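Local atomic coordinates of fatty acid synthase 1, isoform A (Drosophila melanogaster, PDB entry 6FN6), a protein that probably makes long-chain saturated fatty acids from acetyl-CoA and malonyl-CoA with NADPH, seen here as its dehydratase, enoylreductase and ketoreductase modifying region. Residues S926-G931 against K993-N998; K978-T983 against N1000-V1005; T1037-L1042 against D1054-F1059; E939-L944 against I952-R957. All coordinates share one frame; numbering follows the deposited sequence.

Contact 1 (S926-G931 against K993-N998); sequences SYILVG and KKLLEN
Ile928 meets two successive leucines of the helix, and each of its branches takes one of them. Its CD1 lies 3.7 Å from CD2 of Leu996, the two side chains crossing at about a right angle. The other branch, CG2, stands 3.9 Å from Leu995 CD2, and there the side chains run past each other in opposite directions. This division follows from chi1 of Ile928 (-57°), which sets CG2 anti to the backbone N and CG1 anti to the carbonyl carbon, so the two arms diverge and each meets a different leucine. The arrangement is the helix-on-sheet packing of a Rossmann fold, here in the ketoreductase domain: helix 989-1002 rests on strand 926-930, whose next residue, Leu929, serves the opposite face. Further out, Leu996 is also backed by Phe1045 and Ile1049 of helix 1034-1049, whereas Leu995 reaches Thr955 on the neighbouring strand. On the helix's outer side Lys993 NZ forms a salt bridge with Glu997 OE2 (2.9 Å), one turn on.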
loop_
_atom_site.group_PDB
_atom_site.type_symbol
_atom_site.label_atom_id
_atom_site.label_comp_id
_atom_site.label_asym_id
_atom_site.label_seq_id
_atom_site.Cartn_x
_atom_site.Cartn_y
_atom_site.Cartn_z
ATOM N N SER A 926 5.667 -0.190 -55.406
ATOM C CA SER A 926 6.139 -1.516 -55.028
ATOM C C SER A 926 7.660 -1.534 -55.012
ATOM O O SER A 926 8.306 -0.699 -55.647
ATOM C CB SER A 926 5.602 -2.585 -55.983
ATOM O OG SER A 926 5.958 -2.308 -57.326
ATOM N N TYR A 927 8.229 -2.482 -54.276
ATOM C CA TYR A 927 9.677 -2.606 -54.184
ATOM C C TYR A 927 10.090 -4.064 -54.284
ATOM O O TYR A 927 9.754 -4.892 -53.431
ATOM C CB TYR A 927 10.181 -1.964 -52.893
ATOM C CG TYR A 927 9.913 -0.481 -52.888
ATOM C CD1 TYR A 927 10.804 0.404 -53.478
ATOM C CD2 TYR A 927 8.746 0.032 -52.335
ATOM C CE1 TYR A 927 10.554 1.761 -53.495
ATOM C CE2 TYR A 927 8.485 1.384 -52.347
ATOM C CZ TYR A 927 9.388 2.248 -52.929
ATOM O OH TYR A 927 9.116 3.600 -52.941
ATOM N N ILE A 928 10.811 -4.362 -55.360
ATOM C CA ILE A 928 11.232 -5.714 -55.672
ATOM C C ILE A 928 12.597 -5.970 -55.066
ATOM O O ILE A 928 13.532 -5.206 -55.288
ATOM C CB ILE A 928 11.256 -5.943 -57.192
ATOM C CG1 ILE A 928 9.886 -5.643 -57.802
ATOM C CG2 ILE A 928 11.675 -7.375 -57.516
ATOM C CD1 ILE A 928 9.921 -5.479 -59.306
ATOM N N LEU A 929 12.703 -7.042 -54.290
ATOM C CA LEU A 929 13.982 -7.458 -53.733
ATOM C C LEU A 929 14.351 -8.838 -54.258
ATOM O O LEU A 929 13.794 -9.846 -53.821
ATOM C CB LEU A 929 13.936 -7.462 -52.202
ATOM C CG LEU A 929 13.874 -6.087 -51.530
ATOM C CD1 LEU A 929 12.464 -5.521 -51.538
ATOM C CD2 LEU A 929 14.405 -6.165 -50.113
ATOM N N VAL A 930 15.282 -8.876 -55.207
ATOM C CA VAL A 930 15.740 -10.139 -55.768
ATOM C C VAL A 930 16.594 -10.838 -54.725
ATOM O O VAL A 930 17.584 -10.283 -54.255
ATOM C CB VAL A 930 16.519 -9.931 -57.079
ATOM C CG1 VAL A 930 16.906 -11.270 -57.691
ATOM C CG2 VAL A 930 15.697 -9.119 -58.066
ATOM N N GLY A 931 16.220 -12.069 -54.390
ATOM C CA GLY A 931 16.821 -12.768 -53.269
ATOM C C GLY A 931 16.381 -12.130 -51.966
ATOM O O GLY A 931 17.163 -11.978 -51.027
ATOM N N LYS A 993 10.985 -10.029 -67.320
ATOM C CA LYS A 993 9.929 -9.207 -67.893
ATOM C C LYS A 993 8.604 -9.420 -67.166
ATOM O O LYS A 993 7.877 -8.464 -66.895
ATOM C CB LYS A 993 9.766 -9.514 -69.381
ATOM C CG LYS A 993 8.758 -8.624 -70.080
ATOM C CD LYS A 993 8.828 -8.783 -71.584
ATOM C CE LYS A 993 7.709 -8.020 -72.271
ATOM N NZ LYS A 993 6.374 -8.620 -71.992
ATOM N N LYS A 994 8.297 -10.674 -66.851
ATOM C CA LYS A 994 7.040 -11.007 -66.192
ATOM C C LYS A 994 7.009 -10.449 -64.769
ATOM O O LYS A 994 6.017 -9.849 -64.355
ATOM C CB LYS A 994 6.825 -12.520 -66.161
ATOM C CG LYS A 994 5.414 -12.921 -65.768
ATOM C CD LYS A 994 5.330 -14.379 -65.355
ATOM C CE LYS A 994 3.949 -14.710 -64.812
ATOM N NZ LYS A 994 3.893 -16.054 -64.173
ATOM N N LEU A 995 8.090 -10.661 -64.025
ATOM C CA LEU A 995 8.194 -10.154 -62.661
ATOM C C LEU A 995 7.870 -8.663 -62.622
ATOM O O LEU A 995 7.058 -8.216 -61.813
ATOM C CB LEU A 995 9.600 -10.402 -62.103
ATOM C CG LEU A 995 9.929 -9.815 -60.726
ATOM C CD1 LEU A 995 9.187 -10.567 -59.637
ATOM C CD2 LEU A 995 11.433 -9.836 -60.471
ATOM N N LEU A 996 8.496 -7.903 -63.514
ATOM C CA LEU A 996 8.352 -6.454 -63.521
ATOM C C LEU A 996 6.942 -6.022 -63.911
ATOM O O LEU A 996 6.425 -5.038 -63.391
ATOM C CB LEU A 996 9.368 -5.828 -64.478
ATOM C CG LEU A 996 10.842 -6.019 -64.113
ATOM C CD1 LEU A 996 11.740 -5.551 -65.244
ATOM C CD2 LEU A 996 11.184 -5.284 -62.829
ATOM N N GLU A 997 6.313 -6.758 -64.818
ATOM C CA GLU A 997 4.983 -6.383 -65.277
ATOM C C GLU A 997 3.913 -6.714 -64.242
ATOM O O GLU A 997 2.968 -5.950 -64.061
ATOM C CB GLU A 997 4.660 -7.066 -66.604
ATOM C CG GLU A 997 5.195 -6.322 -67.818
ATOM C CD GLU A 997 5.087 -7.121 -69.101
ATOM O OE1 GLU A 997 4.679 -8.298 -69.039
ATOM O OE2 GLU A 997 5.410 -6.565 -70.173
ATOM N N ASN A 998 4.055 -7.844 -63.560
ATOM C CA ASN A 998 3.125 -8.183 -62.491
ATOM C C ASN A 998 3.288 -7.190 -61.348
ATOM O O ASN A 998 2.314 -6.613 -60.872
ATOM C CB ASN A 998 3.349 -9.612 -61.989
ATOM C CG ASN A 998 2.900 -10.663 -62.987
ATOM O OD1 ASN A 998 3.616 -11.629 -63.244
ATOM N ND2 ASN A 998 1.704 -10.490 -63.539
#

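Contact 2 (K978-T983 against N1000-V1005); sequences KVVIDT and NKLALV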
loop_
_atom_site.group_PDB
_atom_site.type_symbol
_atom_site.label_atom_id
_atom_site.label_comp_id
_atom_site.label_asym_id
_atom_site.label_seq_id
_atom_site.Cartn_x
_atom_site.Cartn_y
_atom_site.Cartn_z
ATOM N N LYS A 978 1.547 -5.324 -48.118
ATOM C CA LYS A 978 1.267 -6.338 -49.122
ATOM C C LYS A 978 2.559 -7.048 -49.512
ATOM O O LYS A 978 3.448 -6.449 -50.119
ATOM C CB LYS A 978 0.608 -5.708 -50.350
ATOM C CG LYS A 978 0.363 -6.669 -51.503
ATOM C CD LYS A 978 -0.687 -7.706 -51.160
ATOM C CE LYS A 978 -0.890 -8.678 -52.309
ATOM N NZ LYS A 978 -1.939 -9.693 -52.012
ATOM N N VAL A 979 2.656 -8.323 -49.153
ATOM C CA VAL A 979 3.851 -9.105 -49.431
ATOM C C VAL A 979 3.550 -10.138 -50.505
ATOM O O VAL A 979 2.605 -10.918 -50.388
ATOM C CB VAL A 979 4.379 -9.789 -48.160
ATOM C CG1 VAL A 979 5.721 -10.464 -48.435
ATOM C CG2 VAL A 979 4.502 -8.784 -47.019
ATOM N N VAL A 980 4.364 -10.135 -51.554
ATOM C CA VAL A 980 4.238 -11.111 -52.624
ATOM C C VAL A 980 5.542 -11.885 -52.728
ATOM O O VAL A 980 6.616 -11.291 -52.830
ATOM C CB VAL A 980 3.880 -10.434 -53.964
ATOM C CG1 VAL A 980 3.886 -11.440 -55.101
ATOM C CG2 VAL A 980 2.531 -9.748 -53.873
ATOM N N ILE A 981 5.442 -13.211 -52.683
ATOM C CA ILE A 981 6.585 -14.079 -52.932
ATOM C C ILE A 981 6.510 -14.569 -54.370
ATOM O O ILE A 981 5.630 -15.356 -54.714
ATOM C CB ILE A 981 6.628 -15.273 -51.954
ATOM C CG1 ILE A 981 6.466 -14.807 -50.505
ATOM C CG2 ILE A 981 7.925 -16.055 -52.123
ATOM C CD1 ILE A 981 7.576 -13.907 -50.003
ATOM N N ASP A 982 7.426 -14.098 -55.212
ATOM C CA ASP A 982 7.454 -14.517 -56.610
ATOM C C ASP A 982 8.490 -15.620 -56.790
ATOM O O ASP A 982 9.686 -15.398 -56.618
ATOM C CB ASP A 982 7.767 -13.342 -57.534
ATOM C CG ASP A 982 7.552 -13.679 -58.997
ATOM O OD1 ASP A 982 7.914 -14.800 -59.413
ATOM O OD2 ASP A 982 7.017 -12.825 -59.734
ATOM N N THR A 983 8.019 -16.812 -57.140
ATOM C CA THR A 983 8.879 -17.986 -57.197
ATOM C C THR A 983 9.314 -18.310 -58.629
ATOM O O THR A 983 9.848 -19.387 -58.891
ATOM C CB THR A 983 8.172 -19.211 -56.574
ATOM O OG1 THR A 983 9.090 -20.307 -56.489
ATOM C CG2 THR A 983 6.958 -19.628 -57.404
ATOM N N ASN A 1000 4.396 -4.243 -61.314
ATOM C CA ASN A 1000 3.974 -2.898 -61.679
ATOM C C ASN A 1000 2.453 -2.789 -61.587
ATOM O O ASN A 1000 1.922 -1.748 -61.209
ATOM C CB ASN A 1000 4.450 -2.537 -63.086
ATOM C CG ASN A 1000 4.798 -1.067 -63.225
ATOM O OD1 ASN A 1000 5.359 -0.462 -62.313
ATOM N ND2 ASN A 1000 4.450 -0.481 -64.362
ATOM N N LYS A 1001 1.756 -3.863 -61.945
ATOM C CA LYS A 1001 0.297 -3.876 -61.899
ATOM C C LYS A 1001 -0.227 -3.903 -60.464
ATOM O O LYS A 1001 -1.303 -3.374 -60.186
ATOM C CB LYS A 1001 -0.253 -5.080 -62.672
ATOM C CG LYS A 1001 -0.051 -5.009 -64.181
ATOM C CD LYS A 1001 -0.811 -3.851 -64.817
ATOM C CE LYS A 1001 -0.556 -3.769 -66.319
ATOM N NZ LYS A 1001 -1.188 -4.885 -67.078
ATOM N N LEU A 1002 0.517 -4.532 -59.558
ATOM C CA LEU A 1002 0.188 -4.459 -58.139
ATOM C C LEU A 1002 0.245 -3.005 -57.697
ATOM O O LEU A 1002 -0.730 -2.449 -57.188
ATOM C CB LEU A 1002 1.152 -5.304 -57.302
ATOM C CG LEU A 1002 0.902 -5.291 -55.789
ATOM C CD1 LEU A 1002 -0.459 -5.878 -55.456
ATOM C CD2 LEU A 1002 2.000 -6.029 -55.041
ATOM N N ALA A 1003 1.406 -2.402 -57.918
ATOM C CA ALA A 1003 1.629 -0.988 -57.672
ATOM C C ALA A 1003 2.878 -0.585 -58.434
ATOM O O ALA A 1003 3.813 -1.379 -58.555
ATOM C CB ALA A 1003 1.785 -0.707 -56.186
ATOM N N LEU A 1004 2.896 0.637 -58.953
ATOM C CA LEU A 1004 4.011 1.087 -59.770
ATOM C C LEU A 1004 5.326 0.915 -59.021
ATOM O O LEU A 1004 5.470 1.362 -57.881
ATOM C CB LEU A 1004 3.814 2.541 -60.191
ATOM C CG LEU A 1004 2.563 2.790 -61.039
ATOM C CD1 LEU A 1004 2.413 4.263 -61.364
ATOM C CD2 LEU A 1004 2.577 1.963 -62.316
ATOM N N VAL A 1005 6.277 0.256 -59.675
ATOM C CA VAL A 1005 7.569 -0.055 -59.076
ATOM C C VAL A 1005 8.347 1.223 -58.785
ATOM O O VAL A 1005 8.523 2.072 -59.660
ATOM C CB VAL A 1005 8.380 -0.998 -59.985
ATOM C CG1 VAL A 1005 9.736 -1.319 -59.365
ATOM C CG2 VAL A 1005 7.604 -2.273 -60.249
#
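The turn following Leu1002, the residue that faces Lys978 and Val980, is closed by a bond of 2.9 Å from Val1005 N to Asn1000 OD1. It is nearly straight at the hydrogen, 167°, and the donor lies close to the line of the amide C=O. In this way a side chain near the end of helix 989-1002 receives the first residue of the next strand. The link belongs to the long crossover of a Rossmann fold: the chain leaves strand 978-982 at the margin of the parallel ketoreductase strands, passes over strands 951-955 and 926-930 as a helix, and enters strand 1005-1011. Ala1003, where helical backbone angles cease, gives its carbonyl oxygen to Ser926 OG.

Within 1000-1005, Leu1002 makes the contact with the marginal strand. With CG anti to the backbone N (chi1 180°), its isobutyl group extends over two residues that share one side of that strand. CD2 approaches Val980 CG2 to 3.9 Å, the two side chains lying alongside and pointing opposite ways. The patch lies toward the protein surface, and Tyr951 of the adjoining strand also touches both Lys978 and Leu1002. Lys978 supplies only its aliphatic part: beyond CG the chain bends at chi2 (68°), and CG faces both leucine methyls, 4.0 Å from CD2 and 4.1 Å from CD1.

Contact 3 (T1037-L1042 against D1054-F1059); sequences TATKYL and DYFICF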
loop_
_atom_site.group_PDB
_atom_site.type_symbol
_atom_site.label_atom_id
_atom_site.label_comp_id
_atom_site.label_asym_id
_atom_site.label_seq_id
_atom_site.Cartn_x
_atom_site.Cartn_y
_atom_site.Cartn_z
ATOM N N THR A 1037 22.989 -12.078 -65.091
ATOM C CA THR A 1037 21.946 -12.106 -66.115
ATOM C C THR A 1037 20.599 -11.548 -65.653
ATOM O O THR A 1037 19.879 -10.932 -66.439
ATOM C CB THR A 1037 21.726 -13.543 -66.629
ATOM O OG1 THR A 1037 21.454 -14.418 -65.527
ATOM C CG2 THR A 1037 22.961 -14.034 -67.366
ATOM N N ALA A 1038 20.250 -11.770 -64.391
ATOM C CA ALA A 1038 19.005 -11.233 -63.852
ATOM C C ALA A 1038 19.066 -9.708 -63.821
ATOM O O ALA A 1038 18.139 -9.027 -64.257
ATOM C CB ALA A 1038 18.738 -11.783 -62.461
ATOM N N THR A 1039 20.174 -9.180 -63.314
ATOM C CA THR A 1039 20.375 -7.739 -63.243
ATOM C C THR A 1039 20.365 -7.146 -64.646
ATOM O O THR A 1039 19.809 -6.071 -64.877
ATOM C CB THR A 1039 21.704 -7.392 -62.547
ATOM O OG1 THR A 1039 21.778 -8.070 -61.288
ATOM C CG2 THR A 1039 21.823 -5.892 -62.321
ATOM N N LYS A 1040 20.979 -7.860 -65.582
ATOM C CA LYS A 1040 21.081 -7.392 -66.957
ATOM C C LYS A 1040 19.691 -7.255 -67.580
ATOM O O LYS A 1040 19.378 -6.242 -68.203
ATOM C CB LYS A 1040 21.949 -8.349 -67.776
ATOM C CG LYS A 1040 22.093 -7.974 -69.238
ATOM C CD LYS A 1040 23.056 -8.915 -69.944
ATOM C CE LYS A 1040 23.237 -8.541 -71.407
ATOM N NZ LYS A 1040 24.290 -9.362 -72.063
ATOM N N TYR A 1041 18.859 -8.275 -67.403
ATOM C CA TYR A 1041 17.514 -8.265 -67.964
ATOM C C TYR A 1041 16.577 -7.351 -67.175
ATOM O O TYR A 1041 15.756 -6.643 -67.761
ATOM C CB TYR A 1041 16.943 -9.685 -68.005
ATOM C CG TYR A 1041 17.554 -10.580 -69.065
ATOM C CD1 TYR A 1041 17.903 -10.083 -70.317
ATOM C CD2 TYR A 1041 17.779 -11.926 -68.813
ATOM C CE1 TYR A 1041 18.460 -10.902 -71.281
ATOM C CE2 TYR A 1041 18.335 -12.752 -69.771
ATOM C CZ TYR A 1041 18.673 -12.235 -71.002
ATOM O OH TYR A 1041 19.228 -13.060 -71.953
ATOM N N LEU A 1042 16.687 -7.374 -65.848
ATOM C CA LEU A 1042 15.893 -6.482 -65.007
ATOM C C LEU A 1042 16.180 -5.026 -65.362
ATOM O O LEU A 1042 15.268 -4.202 -65.442
ATOM C CB LEU A 1042 16.175 -6.731 -63.525
ATOM C CG LEU A 1042 15.558 -8.002 -62.937
ATOM C CD1 LEU A 1042 16.122 -8.290 -61.557
ATOM C CD2 LEU A 1042 14.050 -7.892 -62.885
ATOM N N ASP A 1054 12.577 4.769 -58.847
ATOM C CA ASP A 1054 13.463 5.765 -58.255
ATOM C C ASP A 1054 14.831 5.167 -57.929
ATOM O O ASP A 1054 15.827 5.891 -57.867
ATOM C CB ASP A 1054 12.845 6.362 -56.987
ATOM C CG ASP A 1054 11.512 7.038 -57.247
ATOM O OD1 ASP A 1054 11.484 8.032 -58.000
ATOM O OD2 ASP A 1054 10.494 6.583 -56.687
ATOM N N TYR A 1055 14.881 3.855 -57.712
ATOM C CA TYR A 1055 16.128 3.201 -57.323
ATOM C C TYR A 1055 16.360 1.881 -58.047
ATOM O O TYR A 1055 15.438 1.098 -58.267
ATOM C CB TYR A 1055 16.155 2.965 -55.807
ATOM C CG TYR A 1055 15.805 4.199 -55.018
ATOM C CD1 TYR A 1055 16.666 5.286 -54.982
ATOM C CD2 TYR A 1055 14.607 4.289 -54.326
ATOM C CE1 TYR A 1055 16.350 6.424 -54.278
ATOM C CE2 TYR A 1055 14.280 5.426 -53.614
ATOM C CZ TYR A 1055 15.158 6.490 -53.595
ATOM O OH TYR A 1055 14.845 7.630 -52.894
ATOM N N PHE A 1056 17.618 1.660 -58.413
ATOM C CA PHE A 1056 18.075 0.405 -58.986
ATOM C C PHE A 1056 19.416 0.104 -58.342
ATOM O O PHE A 1056 20.452 0.605 -58.781
ATOM C CB PHE A 1056 18.202 0.493 -60.509
ATOM C CG PHE A 1056 18.434 -0.835 -61.180
ATOM C CD1 PHE A 1056 19.701 -1.395 -61.220
ATOM C CD2 PHE A 1056 17.392 -1.513 -61.789
ATOM C CE1 PHE A 1056 19.921 -2.613 -61.842
ATOM C CE2 PHE A 1056 17.608 -2.731 -62.414
ATOM C CZ PHE A 1056 18.876 -3.280 -62.439
ATOM N N ILE A 1057 19.387 -0.699 -57.284
ATOM C CA ILE A 1057 20.558 -0.895 -56.439
ATOM C C ILE A 1057 21.010 -2.352 -56.470
ATOM O O ILE A 1057 20.190 -3.267 -56.439
ATOM C CB ILE A 1057 20.268 -0.429 -54.995
ATOM C CG1 ILE A 1057 19.855 1.046 -55.008
ATOM C CG2 ILE A 1057 21.487 -0.650 -54.099
ATOM C CD1 ILE A 1057 19.429 1.596 -53.675
ATOM N N CYS A 1058 22.324 -2.544 -56.540
ATOM C CA CYS A 1058 22.933 -3.868 -56.525
ATOM C C CYS A 1058 23.886 -3.999 -55.338
ATOM O O CYS A 1058 24.879 -3.277 -55.258
ATOM C CB CYS A 1058 23.692 -4.128 -57.831
ATOM S SG CYS A 1058 22.705 -3.985 -59.347
ATOM N N PHE A 1059 23.583 -4.910 -54.415
ATOM C CA PHE A 1059 24.446 -5.144 -53.255
ATOM C C PHE A 1059 25.390 -6.327 -53.461
ATOM O O PHE A 1059 25.055 -7.288 -54.154
ATOM C CB PHE A 1059 23.604 -5.383 -51.999
ATOM C CG PHE A 1059 22.788 -4.196 -51.582
ATOM C CD1 PHE A 1059 23.331 -3.228 -50.752
ATOM C CD2 PHE A 1059 21.485 -4.045 -52.018
ATOM C CE1 PHE A 1059 22.588 -2.131 -50.366
ATOM C CE2 PHE A 1059 20.736 -2.949 -51.635
ATOM C CZ PHE A 1059 21.289 -1.991 -50.807
#
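Helix segment 1037-1042 and strand 1055-1059 run almost exactly antiparallel, their N-to-C directions 171° apart, with the axes 11.0 Å from each other at closest approach. That is the return leg of a beta-alpha-beta crossover in the Rossmann fold of the ketoreductase, since helix 1034-1049 joins strand 1005-1011 to the parallel strand beside it. Two residues of one strand face, Phe1056 and Cys1058, look toward the helix. The phenyl ring is presented edge-on, its rim near the helix backbone: CE2 lies 4.0 Å from the carbonyl carbon of Leu1042, and CE1 is 3.8 Å from CG2 of Thr1039. The same ring also has a cation-pi contact with Arg1088 of helix 1072-1090. A serine in place of Phe1056 would probably open a gap beneath Thr1039 and Leu1042 and leave Arg1088 without its aromatic partner. Thr1039 divides its two branches between different tasks. Its hydroxyl turns back along the helix to bond the carbonyl oxygen of Lys1035, while its methyl, anti to the backbone N, points into the interface, where CG2 comes to 3.6 Å from Cys1058 SG.

Contact 4 (E939-L944 against I952-R957); sequences ELTNWL and IVLTSR. With EDO (1,2-ethanediol), chain E.
Thr941 and Ile952 form the tight end of this contact, where helix 935-946 lies on strand 951-955 in the first beta-alpha-beta unit of the ketoreductase's Rossmann fold. The threonine methyl does most of the touching: CG2 is 3.6 Å from Ile952 CG2 and 3.9 Å from CG1 of the same residue, so it rests where the isoleucine branches divide. With chi1 at -59° the methyl stands anti to the backbone N, and the hydroxyl swings toward the next residue on that strand face, OG1 lying 3.4 Å from Leu954 CD2. Carbon offers this oxygen no bond; its polar partner is the carbonyl oxygen of Gly937, a turn earlier and probably the last glycine of the Rossmann GxGxxG motif. Leu929 of strand 926-930 flanks both Thr941 and Leu954.

Past Leu954 the helix no longer covers the chain, which runs on to exposed Arg957. Here the neighbour is a molecule of 1,2-ethanediol, probably from the crystallisation liquor. Its O2 makes two weak bonds to Thr955, with the carbonyl oxygen and with OG1. At the other end, Arg957 N points straight at the diol, N to O1 being 3.1 Å at 179°.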
loop_
_atom_site.group_PDB
_atom_site.type_symbol
_atom_site.label_atom_id
_atom_site.label_comp_id
_atom_site.label_asym_id
_atom_site.label_seq_id
_atom_site.Cartn_x
_atom_site.Cartn_y
_atom_site.Cartn_z
ATOM N N GLU A 939 15.985 -8.086 -43.624
ATOM C CA GLU A 939 16.238 -6.893 -42.832
ATOM C C GLU A 939 16.146 -5.634 -43.693
ATOM O O GLU A 939 15.789 -4.563 -43.205
ATOM C CB GLU A 939 17.603 -6.991 -42.154
ATOM C CG GLU A 939 17.735 -8.185 -41.209
ATOM C CD GLU A 939 16.598 -8.273 -40.198
ATOM O OE1 GLU A 939 16.019 -9.371 -40.041
ATOM O OE2 GLU A 939 16.287 -7.246 -39.555
ATOM N N LEU A 940 16.458 -5.762 -44.978
ATOM C CA LEU A 940 16.301 -4.649 -45.905
ATOM C C LEU A 940 14.818 -4.335 -46.083
ATOM O O LEU A 940 14.406 -3.177 -46.039
ATOM C CB LEU A 940 16.950 -4.974 -47.252
ATOM C CG LEU A 940 16.702 -3.990 -48.402
ATOM C CD1 LEU A 940 17.085 -2.573 -48.013
ATOM C CD2 LEU A 940 17.474 -4.416 -49.646
ATOM N N THR A 941 14.023 -5.377 -46.292
ATOM C CA THR A 941 12.580 -5.231 -46.435
ATOM C C THR A 941 11.979 -4.524 -45.224
ATOM O O THR A 941 11.185 -3.595 -45.367
ATOM C CB THR A 941 11.898 -6.599 -46.615
ATOM O OG1 THR A 941 12.431 -7.253 -47.771
ATOM C CG2 THR A 941 10.392 -6.441 -46.775
ATOM N N ASN A 942 12.352 -4.983 -44.034
ATOM C CA ASN A 942 11.855 -4.401 -42.795
ATOM C C ASN A 942 12.135 -2.901 -42.751
ATOM O O ASN A 942 11.258 -2.099 -42.428
ATOM C CB ASN A 942 12.494 -5.089 -41.590
ATOM C CG ASN A 942 11.777 -4.778 -40.294
ATOM O OD1 ASN A 942 10.552 -4.868 -40.213
ATOM N ND2 ASN A 942 12.537 -4.395 -39.275
ATOM N N TRP A 943 13.366 -2.530 -43.084
ATOM C CA TRP A 943 13.776 -1.132 -43.085
ATOM C C TRP A 943 12.918 -0.310 -44.042
ATOM O O TRP A 943 12.510 0.806 -43.718
ATOM C CB TRP A 943 15.250 -1.024 -43.471
ATOM C CG TRP A 943 15.822 0.354 -43.362
ATOM C CD1 TRP A 943 16.424 0.904 -42.273
ATOM C CD2 TRP A 943 15.853 1.353 -44.387
ATOM N NE1 TRP A 943 16.833 2.186 -42.554
ATOM C CE2 TRP A 943 16.491 2.486 -43.846
ATOM C CE3 TRP A 943 15.404 1.401 -45.710
ATOM C CZ2 TRP A 943 16.691 3.653 -44.578
ATOM C CZ3 TRP A 943 15.602 2.560 -46.435
ATOM C CH2 TRP A 943 16.240 3.669 -45.870
ATOM N N LEU A 944 12.638 -0.869 -45.215
ATOM C CA LEU A 944 11.824 -0.185 -46.214
ATOM C C LEU A 944 10.415 0.032 -45.672
ATOM O O LEU A 944 9.784 1.054 -45.933
ATOM C CB LEU A 944 11.777 -0.989 -47.519
ATOM C CG LEU A 944 13.104 -1.162 -48.267
ATOM C CD1 LEU A 944 12.989 -2.254 -49.328
ATOM C CD2 LEU A 944 13.546 0.148 -48.909
ATOM N N ILE A 952 5.534 -4.941 -51.122
ATOM C CA ILE A 952 6.810 -5.640 -51.174
ATOM C C ILE A 952 6.705 -6.874 -52.056
ATOM O O ILE A 952 5.768 -7.665 -51.933
ATOM C CB ILE A 952 7.287 -6.025 -49.759
ATOM C CG1 ILE A 952 7.524 -4.774 -48.908
ATOM C CG2 ILE A 952 8.540 -6.897 -49.824
ATOM C CD1 ILE A 952 8.660 -3.889 -49.382
ATOM N N VAL A 953 7.682 -7.038 -52.944
ATOM C CA VAL A 953 7.789 -8.243 -53.756
ATOM C C VAL A 953 9.137 -8.901 -53.499
ATOM O O VAL A 953 10.186 -8.294 -53.705
ATOM C CB VAL A 953 7.609 -7.931 -55.249
ATOM C CG1 VAL A 953 7.662 -9.208 -56.072
ATOM C CG2 VAL A 953 6.301 -7.189 -55.488
ATOM N N LEU A 954 9.096 -10.150 -53.048
ATOM C CA LEU A 954 10.310 -10.907 -52.781
ATOM C C LEU A 954 10.415 -12.084 -53.746
ATOM O O LEU A 954 9.493 -12.897 -53.846
ATOM C CB LEU A 954 10.321 -11.415 -51.337
ATOM C CG LEU A 954 10.060 -10.389 -50.229
ATOM C CD1 LEU A 954 9.945 -11.091 -48.884
ATOM C CD2 LEU A 954 11.153 -9.333 -50.184
ATOM N N THR A 955 11.539 -12.178 -54.451
ATOM C CA THR A 955 11.759 -13.294 -55.360
ATOM C C THR A 955 12.560 -14.370 -54.642
ATOM O O THR A 955 13.624 -14.097 -54.093
ATOM C CB THR A 955 12.498 -12.875 -56.647
ATOM O OG1 THR A 955 13.884 -12.648 -56.363
ATOM C CG2 THR A 955 11.882 -11.619 -57.241
ATOM N N SER A 956 12.031 -15.588 -54.637
ATOM C CA SER A 956 12.717 -16.725 -54.033
ATOM C C SER A 956 12.336 -18.014 -54.743
ATOM O O SER A 956 11.157 -18.341 -54.872
ATOM C CB SER A 956 12.380 -16.832 -52.545
ATOM O OG SER A 956 13.085 -17.901 -51.934
ATOM N N ARG A 957 13.343 -18.745 -55.204
ATOM C CA ARG A 957 13.109 -19.993 -55.910
ATOM C C ARG A 957 12.579 -21.064 -54.958
ATOM O O ARG A 957 11.663 -21.811 -55.301
ATOM C CB ARG A 957 14.394 -20.471 -56.588
ATOM C CG ARG A 957 14.973 -19.474 -57.588
ATOM C CD ARG A 957 13.964 -19.070 -58.657
ATOM N NE ARG A 957 13.366 -20.219 -59.335
ATOM C CZ ARG A 957 13.900 -20.842 -60.382
ATOM N NH1 ARG A 957 15.059 -20.438 -60.893
ATOM N NH2 ARG A 957 13.272 -21.874 -60.926
HETATM C C1 EDO E . 16.700 -16.373 -54.551
HETATM O O1 EDO E . 16.276 -17.716 -54.797
HETATM C C2 EDO E . 16.737 -15.617 -55.871
HETATM O O2 EDO E . 15.450 -15.687 -56.497
#

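Overall arrangement
All four contacts belong to the ketoreductase domain, away from the predicted dehydratase residues His24 and Asp175. They show how a Rossmann sheet is covered on both faces: contact 4 packs one side, contacts 1, 2 and 3 the other. Contacts 1 and 2 share helix 989-1002, their centres about 6 Å apart, and Ser926 N probably bonds Leu1004 O at 2.9 Å. Contact 3 continues that layer, Leu1042 CD1 touching Val930 CG2 at 3.6 Å. Through the sheet, Leu929 N bonds Val953 O (2.9 Å), joining contacts 1 and 4, and Val980 O accepts from Leu954 N (2.7 Å), joining 2 and 4. Contacts 2 and 3, about 16 Å apart between centres, do not touch.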